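Local coordinates for protein carbon monoxide dehydrogenase (Thermococcus sp. AM4, PDB 6T7J) that probably catalyses the reversible oxidation of carbon monoxide to carbon dioxide, a reaction that in this enzyme family takes place at a nickel-iron-sulfur cluster, at residues E146-I149 with A150-A154. Sequence-based numbering, arbitrary orientation.
Sequences EHEI and ARELA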
loop_
_atom_site.group_PDB
_atom_site.type_symbol
_atom_site.label_atom_id
_atom_site.label_comp_id
_atom_site.label_asym_id
_atom_site.label_seq_id
_atom_site.Cartn_x
_atom_site.Cartn_y
_atom_site.Cartn_z
ATOM N N GLU A 146 1.329 -26.936 26.838
ATOM C CA GLU A 146 0.505 -25.947 26.148
ATOM C C GLU A 146 1.356 -24.829 25.558
ATOM O O GLU A 146 1.145 -24.412 24.412
ATOM C CB GLU A 146 -0.536 -25.366 27.107
ATOM C CG GLU A 146 -1.145 -26.368 28.075
ATOM C CD GLU A 146 -2.090 -25.712 29.067
ATOM O OE1 GLU A 146 -1.984 -24.481 29.265
ATOM O OE2 GLU A 146 -2.938 -26.427 29.646
ATOM N N HIS A 147 2.335 -24.340 26.324
ATOM C CA HIS A 147 3.133 -23.205 25.875
ATOM C C HIS A 147 4.066 -23.578 24.726
ATOM O O HIS A 147 4.334 -22.743 23.859
ATOM C CB HIS A 147 3.917 -22.627 27.053
ATOM C CG HIS A 147 3.060 -21.905 28.047
ATOM N ND1 HIS A 147 3.233 -20.573 28.352
ATOM C CD2 HIS A 147 2.014 -22.330 28.797
ATOM C CE1 HIS A 147 2.334 -20.208 29.251
ATOM N NE2 HIS A 147 1.583 -21.255 29.537
ATOM N N GLU A 148 4.550 -24.820 24.680
ATOM C CA GLU A 148 5.391 -25.235 23.559
ATOM C C GLU A 148 4.578 -25.352 22.270
ATOM O O GLU A 148 5.034 -24.932 21.192
ATOM C CB GLU A 148 6.084 -26.557 23.895
ATOM C CG GLU A 148 6.655 -27.302 22.699
ATOM C CD GLU A 148 7.803 -26.562 22.037
ATOM O OE1 GLU A 148 8.386 -25.659 22.676
ATOM O OE2 GLU A 148 8.123 -26.886 20.874
ATOM N N ILE A 149 3.380 -25.938 22.364
ATOM C CA ILE A 149 2.448 -25.935 21.239
ATOM C C ILE A 149 2.207 -24.507 20.768
ATOM O O ILE A 149 2.234 -24.212 19.565
ATOM C CB ILE A 149 1.126 -26.619 21.635
ATOM C CG1 ILE A 149 1.369 -28.065 22.069
ATOM C CG2 ILE A 149 0.127 -26.564 20.485
ATOM C CD1 ILE A 149 0.169 -28.704 22.738
ATOM N N ALA A 150 1.967 -23.600 21.721
ATOM C CA ALA A 150 1.727 -22.204 21.378
ATOM C C ALA A 150 2.938 -21.581 20.694
ATOM O O ALA A 150 2.787 -20.763 19.785
ATOM C CB ALA A 150 1.347 -21.412 22.629
ATOM N N ARG A 151 4.148 -21.963 21.112
ATOM C CA ARG A 151 5.358 -21.424 20.494
ATOM C C ARG A 151 5.468 -21.851 19.037
ATOM O O ARG A 151 5.725 -21.024 18.151
ATOM C CB ARG A 151 6.595 -21.877 21.273
ATOM C CG ARG A 151 7.001 -20.951 22.409
ATOM C CD ARG A 151 8.455 -21.169 22.814
ATOM N NE ARG A 151 8.688 -22.501 23.370
ATOM C CZ ARG A 151 8.471 -22.836 24.639
ATOM N NH1 ARG A 151 8.715 -24.074 25.050
ATOM N NH2 ARG A 151 8.009 -21.935 25.499
ATOM N N GLU A 152 5.288 -23.146 18.768
ATOM C CA GLU A 152 5.365 -23.620 17.386
ATOM C C GLU A 152 4.274 -22.987 16.524
ATOM O O GLU A 152 4.531 -22.540 15.389
ATOM C CB GLU A 152 5.270 -25.145 17.350
ATOM C CG GLU A 152 6.221 -25.840 18.313
ATOM C CD GLU A 152 6.055 -27.347 18.321
ATOM O OE1 GLU A 152 5.971 -27.931 19.421
ATOM O OE2 GLU A 152 6.009 -27.948 17.227
ATOM N N LEU A 153 3.047 -22.930 17.054
ATOM C CA LEU A 153 1.962 -22.283 16.329
ATOM C C LEU A 153 2.291 -20.827 16.038
ATOM O O LEU A 153 2.068 -20.344 14.922
ATOM C CB LEU A 153 0.660 -22.386 17.122
ATOM C CG LEU A 153 -0.520 -21.694 16.440
ATOM C CD1 LEU A 153 -0.867 -22.426 15.155
ATOM C CD2 LEU A 153 -1.726 -21.599 17.358
ATOM N N ALA A 154 2.827 -20.112 17.027
ATOM C CA ALA A 154 3.180 -18.716 16.820
ATOM C C ALA A 154 4.242 -18.577 15.740
ATOM O O ALA A 154 4.199 -17.641 14.940
ATOM C CB ALA A 154 3.651 -18.089 18.132
#
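Glu-148 OE1 is gripped by two nitrogens of Arg-151, three residues further along the same helix. NH1 of Arg-151 lies 2.9 Å from OE1 of Glu-148 and meets it nearly along the C-O axis, in a salt bridge; NE of Arg-151 adds a weak bond to the same oxygen. Both nitrogens use the one oxygen, and the carboxylate and guanidinium planes stand 59° apart, so the two groups are not coplanar. Both chains bend toward each other: Glu-148 at chi2 (66°) and Arg-151 at chi3, folding back until one face of its guanidinium looks toward Glu-148 CA and the carbonyl oxygen of His-147. Long, flexible side chains suit this outer surface, and NH2 of Arg-151 reaches a weak hydrogen bond with Ala-115 O of helix 81-115.

The other oxygen of Glu-148, OE2, comes 2.8 Å from Glu-152 OE1, one turn on. Two acids this close probably share a proton, while Lys-144, in a salt bridge with Glu-152 OE1, would offset part of the negative charge. With CG beside its own backbone N (chi1 -50°), Glu-152 sends an extended chain back toward Glu-148.

Beneath these polar groups run the main-chain bonds of the helix, such as Leu-153 N to Ile-149 O (2.9 Å) and Ala-150 N to Glu-146 O (2.9 Å). The buried residues are apolar: small Ala-150 permits close approach to Phe-111 and Ala-115, whereas branched Ile-149 and Leu-153 pack on helix 127-136. An i to i+3 salt bridge on the outer side, with apolar residues on the buried side, is characteristic of an amphipathic alpha-helix, here the first turns of helix 146-162, packed against helices 81-115 and 127-136.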